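Local coordinates for D-3-phosphoglycerate dehydrogenase-related protein (Vibrio cholerae, PDB 4S1V) that acts as a phosphoglycerate oxidoreductase of the D-isomer-specific 2-hydroxyacid dehydrogenase family, probably oxidising 3-phosphoglycerate with NAD as hydride acceptor, at the interface of chains A and B and the interface of chains A and C. Sequence-based numbering; all coordinates share one arbitrary frame. Chains: chain A/B/C, D-3-phosphoglycerate dehydrogenase-related protein.

Contact 1: the interface of chains A and B. Residues chain A 124, 134-136, 140; chain B 10-11.
B:Gln11 pushes its side-chain amide into a polar pocket of chain A formed by A:Tyr124, A:Gln134, A:Asn136 and A:Gly140. Its chain is straight beyond CG (chi2 169°), carrying the amide past the backbone carbonyl of A:Gln134 to the phenol. There OE1 of B:Gln11 accepts A:Tyr124 OH at 2.7 Å, in the carbonyl plane and on a lone pair, with the amide nearly perpendicular to the ring. NE2 bonds weakly to the same OH and to A:Gly140 O. That carbonyl is fixed from its own side by ND2 of A:Asn136, 2.8 Å from A:Gly140 O. A:Asn136 CB backs the phenol from its own chain, and this end is tight, the B:Gln11 amide lying among A:Tyr124 OH, A:Gln134 O and A:Asn136. Toward B:Tyr10 packing is looser, and water 1 links OE1 of A:Gln134, 2.7 Å away, to B:Gln11 OE1. The ring of B:Tyr10 only brushes the A:Gln134 amide, which stands at its edge. Beside it, NE2 of A:Gln135 donates to B:Tyr10 O at 3.0 Å, from above the carbonyl plane. The site ties an N-terminal loop of one subunit to the segment after helix 121-130 of the other and probably helps hold together the two-fold dimer typical of the family.

Contact 2: the interface of chains A and B. Residues chain A 10, 265, 268, 287-288, 292; chain B 133-134.
A two-fold dimer interface of mixed aromatic and polar character, of the kind usual in this dehydrogenase family, brings B:Trp133 against A:Tyr10 and A:Pro287 and so joins a loop of one subunit to the catalytic region of the other. The indole stands on the tyrosine by its edge: CD1 of B:Trp133 lies over the rim of the ring, 3.5 Å from CD2 of A:Tyr10, with the planes 81° apart. Its CG is anti to the backbone N (chi1 -179°), which reaches the six-membered ring across to A:Pro287. The CA of that proline sits over this ring, 3.8 Å from its centroid, in a CH-pi contact. At the far rim CZ2 of B:Trp133 meets CB of A:His288 at 3.5 Å, while CE1 of A:Tyr265 approaches the edge near CH2. The alkyl part of A:Glu268 lies alongside CZ2 and CH2. This glutamate holds the histidine, ND1 of A:His288 donating to A:Glu268 OE1 at 2.6 Å on the syn side, and its OE2 takes the backbone N of A:Tyr265. By family, A:His288 is the catalytic acid-base and A:Glu268 the carboxylate paired with it; the partner's tryptophan therefore probably helps wall the active site. Next to it, NE2 of B:Gln134 donates to A:Pro287 O at 3.0 Å, with A:Val292 CG2 beside the amide. In the fold, A:Pro287 and A:His288 follow strand 283-285, whereas B:Trp133 and B:Gln134 lie in the loop after helix 121-130.

Contact 3: the interface of chains A and B. Residues chain A 111, 115, 169; chain B 108, 111-112, 115, 165, 169.
Helix 104-118 of each subunit meets its counterpart at the dimer axis, flanked by Phe169, just beyond helix 157-168, the helix of the Rossmann glycine loop, and A:Phe169 here stacks on B:Phe165. Their rings are almost parallel, 6° apart, with centroids separated by 3.8 Å. The CZ of A:Phe169 lies over the centre of the B:Phe165 ring, so the overlap is close to face-on. On its opposite face A:Phe169 carries the indole N-H group of its own chain, A:Trp111 NE1 standing 3.3 Å above the plane near the rim. The ring is thus sandwiched, and its edge is filled too: CG of B:Glu108 touches CD2 of A:Phe169 at 3.5 Å, while CD1 of B:Trp111 comes to CZ in the ring plane. B:Phe169 repeats this edge contact in reverse, its CZ 3.6 Å from CD1 of A:Trp111. Closer to the axis, CD1 of A:Leu115 enters the groove between B:Trp111 and B:Ser112, 3.8 Å from the CA of the serine. Its CB rests on B:Ser112 CB, and the two Leu115 CD1 atoms face each other at 4.0 Å. B:Trp111 has its CG anti to the backbone N (chi1 -152°), which turns the indole over B:Phe165 CB and presents CD1 to chain A. In the fold, helix 157-168 follows the glycine loop of the nucleotide-binding domain, and Phe169 sits just beyond it, packed against helix 104-118.

Contact 4: the interface of chains A and C. Residues chain A 12, 15, 29-32; chain C 249, 253.
C:Gln253 reaches over the end of strand 27-30 of chain A, touching A:Val30 first and A:Asn12 at its tip. Its CB lies over one face of the C:Tyr249 ring, toward the rim, and 4.1 Å from A:Val30 O. CG of C:Gln253 comes closer to A:Val30 O, at 3.3 Å, and a bend at chi2 (78°) then turns the amide toward A:Asn12. CD passes the side of A:Val30, and OE1 lies against its CB while sharing water 2 with the backbone N of A:Arg15. At the tip NE2 of C:Gln253 donates to OD1 of A:Asn12 in a short, nearly straight bond of 2.5 Å, with the two amides nearly coplanar. A:Asn12 OD1 also receives ND2 of A:Asn32 at 2.6 Å, on a lone pair, so two amide N-H groups grip one oxygen and fix the asparagine's rotation. C:Tyr249 is the second hold: its OH donates to A:Val30 O at 2.9 Å, in the carbonyl plane and on a lone pair. CE2 of C:Tyr249 lies 3.5 Å from CD1 of A:Phe31, the two rings nearly parallel but offset, so that they meet rim to rim. Water 3 bridges the tyrosine hydroxyl to both N and OD1 of A:Asn32. This contact belongs to the deposited tetramer, and the coordinates alone do not show whether it forms in solution. In the fold, helix 247-254 of chain C faces strand 27-30 of chain A and the N-terminal loop next to it.

Contact 1: the interface of chains A and B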
# COMPACT_ATOMS: atom_id res chain seq x y z
N TYR A 124 17.95 5.57 -5.15
CA TYR A 124 18.10 6.94 -4.68
C TYR A 124 16.79 7.49 -4.07
O TYR A 124 16.81 8.18 -3.03
CB TYR A 124 18.54 7.85 -5.82
CG TYR A 124 20.03 8.01 -6.06
CD1 TYR A 124 20.87 8.58 -5.10
CD2 TYR A 124 20.60 7.65 -7.29
CE1 TYR A 124 22.22 8.76 -5.34
CE2 TYR A 124 21.95 7.82 -7.55
CZ TYR A 124 22.76 8.38 -6.58
OH TYR A 124 24.10 8.56 -6.83
N GLN A 134 20.78 11.46 -1.10
CA GLN A 134 21.69 11.10 -2.19
C GLN A 134 22.54 9.87 -1.88
O GLN A 134 23.74 9.85 -2.15
CB GLN A 134 22.57 12.30 -2.55
CG GLN A 134 23.01 12.35 -4.00
CD GLN A 134 23.75 13.63 -4.32
OE1 GLN A 134 24.97 13.65 -4.39
NE2 GLN A 134 23.00 14.72 -4.50
N GLN A 135 21.89 8.86 -1.29
CA GLN A 135 22.49 7.54 -1.11
C GLN A 135 21.65 6.56 -1.90
O GLN A 135 20.48 6.83 -2.20
CB GLN A 135 22.53 7.15 0.36
CG GLN A 135 23.30 8.11 1.26
CD GLN A 135 24.80 8.12 1.00
OE1 GLN A 135 25.37 7.11 0.59
NE2 GLN A 135 25.43 9.27 1.24
N ASN A 136 22.24 5.43 -2.27
CA ASN A 136 21.54 4.42 -3.07
C ASN A 136 21.89 2.99 -2.66
O ASN A 136 21.78 2.05 -3.46
CB ASN A 136 21.80 4.64 -4.56
CG ASN A 136 23.27 4.57 -4.93
OD1 ASN A 136 24.10 4.09 -4.15
ND2 ASN A 136 23.59 5.05 -6.13
N GLY A 140 27.08 3.52 -5.92
CA GLY A 140 27.96 4.50 -6.53
C GLY A 140 27.23 5.45 -7.47
O GLY A 140 26.00 5.56 -7.43
N TYR B 10 28.74 13.41 -0.71
CA TYR B 10 27.92 12.51 0.10
C TYR B 10 28.20 11.04 -0.10
O TYR B 10 28.21 10.27 0.86
CB TYR B 10 26.42 12.78 -0.08
CG TYR B 10 26.06 14.24 -0.00
CD1 TYR B 10 26.37 14.99 1.13
CD2 TYR B 10 25.43 14.87 -1.07
CE1 TYR B 10 26.05 16.34 1.20
CE2 TYR B 10 25.11 16.21 -1.01
CZ TYR B 10 25.42 16.94 0.12
OH TYR B 10 25.09 18.27 0.17
N GLN B 11 28.43 10.63 -1.35
CA GLN B 11 28.67 9.22 -1.62
C GLN B 11 30.14 8.78 -1.55
O GLN B 11 30.41 7.60 -1.72
CB GLN B 11 28.05 8.82 -2.96
CG GLN B 11 26.57 8.51 -2.85
CD GLN B 11 25.94 8.38 -4.21
OE1 GLN B 11 25.77 9.38 -4.92
NE2 GLN B 11 25.59 7.16 -4.58
O HOH W 1 26.92 11.91 -3.67

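Contact 2: the interface of chains A and B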
# COMPACT_ATOMS: atom_id res chain seq x y z
N TYR A 10 -5.15 -7.16 -12.93
CA TYR A 10 -4.53 -7.21 -11.59
C TYR A 10 -4.71 -5.94 -10.79
O TYR A 10 -4.83 -6.00 -9.57
CB TYR A 10 -3.05 -7.57 -11.67
CG TYR A 10 -2.78 -8.78 -12.50
CD1 TYR A 10 -3.33 -10.01 -12.15
CD2 TYR A 10 -1.99 -8.71 -13.64
CE1 TYR A 10 -3.10 -11.14 -12.92
CE2 TYR A 10 -1.75 -9.83 -14.42
CZ TYR A 10 -2.30 -11.04 -14.05
OH TYR A 10 -2.08 -12.15 -14.81
N TYR A 265 9.37 -12.27 -16.95
CA TYR A 265 9.93 -13.35 -16.13
C TYR A 265 9.45 -14.72 -16.64
O TYR A 265 8.49 -14.80 -17.40
CB TYR A 265 9.55 -13.15 -14.65
CG TYR A 265 9.77 -11.73 -14.19
CD1 TYR A 265 8.82 -10.73 -14.46
CD2 TYR A 265 10.93 -11.38 -13.52
CE1 TYR A 265 9.03 -9.42 -14.08
CE2 TYR A 265 11.15 -10.07 -13.11
CZ TYR A 265 10.20 -9.10 -13.39
OH TYR A 265 10.42 -7.81 -12.99
N GLU A 268 4.92 -15.61 -14.36
CA GLU A 268 4.26 -14.38 -13.97
C GLU A 268 2.85 -14.66 -13.45
O GLU A 268 2.16 -15.51 -13.99
CB GLU A 268 4.21 -13.41 -15.16
CG GLU A 268 5.58 -12.91 -15.62
CD GLU A 268 5.51 -12.01 -16.85
OE1 GLU A 268 4.39 -11.63 -17.25
OE2 GLU A 268 6.57 -11.69 -17.42
N PRO A 287 6.90 -4.94 -13.08
CA PRO A 287 5.85 -5.97 -13.15
C PRO A 287 5.12 -6.05 -14.49
O PRO A 287 3.91 -5.76 -14.58
CB PRO A 287 4.89 -5.56 -12.03
CG PRO A 287 5.06 -4.08 -11.90
CD PRO A 287 6.48 -3.77 -12.29
N HIS A 288 5.85 -6.47 -15.53
CA HIS A 288 5.34 -6.56 -16.89
C HIS A 288 4.53 -5.36 -17.29
O HIS A 288 3.36 -5.47 -17.67
CB HIS A 288 4.56 -7.86 -17.08
CG HIS A 288 4.49 -8.33 -18.52
ND1 HIS A 288 4.23 -9.61 -18.85
CD2 HIS A 288 4.68 -7.64 -19.72
CE1 HIS A 288 4.25 -9.73 -20.19
NE2 HIS A 288 4.52 -8.52 -20.72
N VAL A 292 1.00 -1.86 -20.18
CA VAL A 292 0.10 -1.44 -19.10
C VAL A 292 0.15 0.08 -18.94
O VAL A 292 0.99 0.61 -18.21
CB VAL A 292 0.46 -2.13 -17.76
CG1 VAL A 292 -0.48 -1.69 -16.64
CG2 VAL A 292 0.43 -3.63 -17.93
N TRP B 133 1.86 -7.84 -7.26
CA TRP B 133 2.08 -7.78 -8.70
C TRP B 133 1.29 -6.67 -9.33
O TRP B 133 0.06 -6.65 -9.25
CB TRP B 133 1.74 -9.11 -9.35
CG TRP B 133 1.96 -9.17 -10.85
CD1 TRP B 133 0.99 -9.13 -11.85
CD2 TRP B 133 3.25 -9.30 -11.57
NE1 TRP B 133 1.57 -9.22 -13.10
CE2 TRP B 133 2.92 -9.33 -13.00
CE3 TRP B 133 4.58 -9.39 -11.18
CZ2 TRP B 133 3.90 -9.45 -13.98
CZ3 TRP B 133 5.56 -9.51 -12.18
CH2 TRP B 133 5.23 -9.53 -13.54
N GLN B 134 2.01 -5.75 -9.95
CA GLN B 134 1.42 -4.71 -10.78
C GLN B 134 0.50 -3.81 -9.97
O GLN B 134 -0.62 -3.53 -10.37
CB GLN B 134 0.67 -5.35 -11.96
CG GLN B 134 0.62 -4.50 -13.21
CD GLN B 134 0.11 -5.28 -14.40
OE1 GLN B 134 -1.06 -5.18 -14.74
NE2 GLN B 134 0.99 -6.06 -15.04

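Contact 3: the interface of chains A and B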
# COMPACT_ATOMS: atom_id res chain seq x y z
N TRP A 111 12.51 2.29 -22.47
CA TRP A 111 13.42 3.43 -22.25
C TRP A 111 13.46 3.94 -20.82
O TRP A 111 14.52 4.33 -20.32
CB TRP A 111 13.13 4.58 -23.20
CG TRP A 111 14.37 5.40 -23.46
CD1 TRP A 111 14.61 6.72 -23.11
CD2 TRP A 111 15.61 4.95 -24.10
NE1 TRP A 111 15.87 7.12 -23.49
CE2 TRP A 111 16.52 6.10 -24.10
CE3 TRP A 111 16.04 3.76 -24.68
CZ2 TRP A 111 17.79 6.04 -24.65
CZ3 TRP A 111 17.33 3.70 -25.22
CH2 TRP A 111 18.18 4.82 -25.20
N LEU A 115 16.81 4.30 -18.43
CA LEU A 115 17.20 5.54 -17.77
C LEU A 115 17.24 5.35 -16.26
O LEU A 115 18.23 5.70 -15.63
CB LEU A 115 16.26 6.71 -18.14
CG LEU A 115 16.47 7.38 -19.51
CD1 LEU A 115 15.40 8.43 -19.76
CD2 LEU A 115 17.86 8.01 -19.61
N PHE A 169 19.78 10.20 -27.93
CA PHE A 169 20.47 10.31 -26.65
C PHE A 169 22.00 10.23 -26.77
O PHE A 169 22.70 10.16 -25.76
CB PHE A 169 19.96 9.24 -25.68
CG PHE A 169 18.79 9.69 -24.86
CD1 PHE A 169 17.53 9.82 -25.43
CD2 PHE A 169 18.95 9.98 -23.51
CE1 PHE A 169 16.45 10.22 -24.67
CE2 PHE A 169 17.87 10.40 -22.75
CZ PHE A 169 16.62 10.52 -23.32
N GLU B 108 19.36 14.16 -19.34
CA GLU B 108 18.99 12.75 -19.22
C GLU B 108 18.26 12.45 -17.90
O GLU B 108 17.31 11.68 -17.89
CB GLU B 108 20.21 11.83 -19.38
CG GLU B 108 20.57 11.56 -20.84
CD GLU B 108 21.77 10.64 -21.03
OE1 GLU B 108 21.98 9.70 -20.22
OE2 GLU B 108 22.51 10.86 -22.01
N TRP B 111 14.68 13.74 -18.04
CA TRP B 111 13.88 12.81 -18.83
C TRP B 111 13.54 11.56 -18.07
O TRP B 111 12.42 11.04 -18.18
CB TRP B 111 14.57 12.45 -20.14
CG TRP B 111 13.55 12.12 -21.18
CD1 TRP B 111 13.32 10.89 -21.79
CD2 TRP B 111 12.53 13.02 -21.74
NE1 TRP B 111 12.27 10.97 -22.67
CE2 TRP B 111 11.75 12.22 -22.68
CE3 TRP B 111 12.21 14.36 -21.56
CZ2 TRP B 111 10.70 12.77 -23.42
CZ3 TRP B 111 11.15 14.90 -22.30
CH2 TRP B 111 10.41 14.12 -23.20
N SER B 112 14.51 11.06 -17.29
CA SER B 112 14.30 9.90 -16.44
C SER B 112 13.16 10.12 -15.45
O SER B 112 12.33 9.24 -15.24
CB SER B 112 15.59 9.55 -15.69
OG SER B 112 15.35 8.50 -14.77
N LEU B 115 9.62 10.28 -17.36
CA LEU B 115 9.15 8.93 -17.69
C LEU B 115 8.80 8.10 -16.46
O LEU B 115 7.78 7.38 -16.46
CB LEU B 115 10.17 8.17 -18.53
CG LEU B 115 10.23 8.46 -20.04
CD1 LEU B 115 11.49 7.83 -20.61
CD2 LEU B 115 9.00 7.91 -20.75
N PHE B 165 14.40 15.22 -26.97
CA PHE B 165 13.82 14.04 -26.34
C PHE B 165 12.31 14.00 -26.57
O PHE B 165 11.78 13.01 -27.07
CB PHE B 165 14.15 13.98 -24.82
CG PHE B 165 15.63 13.95 -24.49
CD1 PHE B 165 16.59 13.59 -25.45
CD2 PHE B 165 16.06 14.21 -23.19
CE1 PHE B 165 17.94 13.55 -25.12
CE2 PHE B 165 17.42 14.16 -22.86
CZ PHE B 165 18.36 13.83 -23.83
N PHE B 169 10.03 11.26 -28.83
CA PHE B 169 8.95 10.56 -28.13
C PHE B 169 7.58 10.94 -28.72
O PHE B 169 6.55 10.51 -28.21
CB PHE B 169 9.02 10.80 -26.61
CG PHE B 169 9.94 9.84 -25.90
CD1 PHE B 169 11.32 9.91 -26.07
CD2 PHE B 169 9.43 8.84 -25.08
CE1 PHE B 169 12.17 9.01 -25.44
CE2 PHE B 169 10.27 7.93 -24.44
CZ PHE B 169 11.64 8.02 -24.63

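Contact 4: the interface of chains A and C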
# COMPACT_ATOMS: atom_id res chain seq x y z
N ASN A 12 -7.19 -3.75 -11.10
CA ASN A 12 -8.60 -3.33 -11.07
C ASN A 12 -8.82 -1.98 -11.75
O ASN A 12 -9.47 -1.11 -11.19
CB ASN A 12 -9.13 -3.28 -9.63
CG ASN A 12 -9.01 -4.61 -8.92
OD1 ASN A 12 -9.86 -5.48 -9.07
ND2 ASN A 12 -7.95 -4.77 -8.13
N ARG A 15 -12.44 -1.21 -15.30
CA ARG A 15 -13.73 -0.57 -15.04
C ARG A 15 -13.65 0.95 -15.09
O ARG A 15 -14.65 1.61 -15.36
CB ARG A 15 -14.32 -1.03 -13.70
CG ARG A 15 -15.04 -2.36 -13.80
CD ARG A 15 -15.64 -2.84 -12.48
NE ARG A 15 -16.18 -4.19 -12.62
CZ ARG A 15 -17.38 -4.48 -13.12
NH1 ARG A 15 -18.22 -3.53 -13.50
NH2 ARG A 15 -17.76 -5.75 -13.22
N THR A 29 -18.25 -9.56 -15.13
CA THR A 29 -17.40 -9.82 -13.97
C THR A 29 -15.94 -9.61 -14.38
O THR A 29 -15.48 -10.16 -15.38
CB THR A 29 -17.62 -11.25 -13.43
OG1 THR A 29 -18.99 -11.39 -13.02
CG2 THR A 29 -16.72 -11.51 -12.22
N VAL A 30 -15.22 -8.80 -13.61
CA VAL A 30 -13.80 -8.58 -13.86
C VAL A 30 -13.02 -9.34 -12.79
O VAL A 30 -13.23 -9.11 -11.59
CB VAL A 30 -13.41 -7.09 -13.78
CG1 VAL A 30 -11.90 -6.93 -13.93
CG2 VAL A 30 -14.15 -6.26 -14.82
N PHE A 31 -12.14 -10.24 -13.22
CA PHE A 31 -11.25 -10.95 -12.31
C PHE A 31 -9.90 -10.27 -12.21
O PHE A 31 -9.41 -9.68 -13.17
CB PHE A 31 -11.10 -12.42 -12.72
CG PHE A 31 -12.38 -13.22 -12.61
CD1 PHE A 31 -12.93 -13.51 -11.35
CD2 PHE A 31 -13.04 -13.66 -13.74
CE1 PHE A 31 -14.11 -14.24 -11.24
CE2 PHE A 31 -14.22 -14.38 -13.64
CZ PHE A 31 -14.75 -14.68 -12.38
N ASN A 32 -9.30 -10.31 -11.02
CA ASN A 32 -8.07 -9.57 -10.77
C ASN A 32 -6.93 -10.38 -10.16
O ASN A 32 -5.91 -9.81 -9.74
CB ASN A 32 -8.36 -8.35 -9.90
CG ASN A 32 -8.83 -8.72 -8.51
OD1 ASN A 32 -8.72 -9.87 -8.08
ND2 ASN A 32 -9.36 -7.75 -7.81
N TYR C 249 -18.58 -11.79 -5.24
CA TYR C 249 -17.31 -11.32 -5.80
C TYR C 249 -17.54 -10.30 -6.91
O TYR C 249 -16.94 -9.23 -6.91
CB TYR C 249 -16.40 -12.46 -6.32
CG TYR C 249 -15.24 -11.86 -7.09
CD1 TYR C 249 -14.15 -11.32 -6.41
CD2 TYR C 249 -15.28 -11.74 -8.48
CE1 TYR C 249 -13.11 -10.72 -7.09
CE2 TYR C 249 -14.24 -11.13 -9.17
CZ TYR C 249 -13.16 -10.63 -8.47
OH TYR C 249 -12.11 -10.03 -9.12
N GLN C 253 -16.18 -6.42 -6.40
CA GLN C 253 -15.12 -5.98 -7.31
C GLN C 253 -15.57 -4.72 -8.06
O GLN C 253 -14.79 -3.79 -8.21
CB GLN C 253 -14.73 -7.10 -8.29
CG GLN C 253 -14.44 -6.64 -9.72
CD GLN C 253 -13.07 -6.02 -9.86
OE1 GLN C 253 -12.85 -5.13 -10.70
NE2 GLN C 253 -12.14 -6.49 -9.04
O HOH W 2 -11.85 -3.16 -13.05
O HOH W 3 -10.28 -12.22 -8.92

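Contacts 1 and 2 draw on the same two segments with the subunits exchanged, Tyr10 and Gln134 appearing in both, and their C-alpha centres lie about 28 Å apart. Contact 3 forms the third corner, near the two-fold axis, about 21 Å from contact 1 and 22 Å from contact 2, so a hydrophobic helix contact is accompanied by loop exchanges, one largely polar and one largely aromatic. Contact 4 lies about 16 Å from contact 2 but 41 Å from contact 1. Its Asn12 continues the loop that supplies Tyr10 and Gln11 to the probable dimer, so one N-terminal stretch serves both junctions of the deposited tetramer.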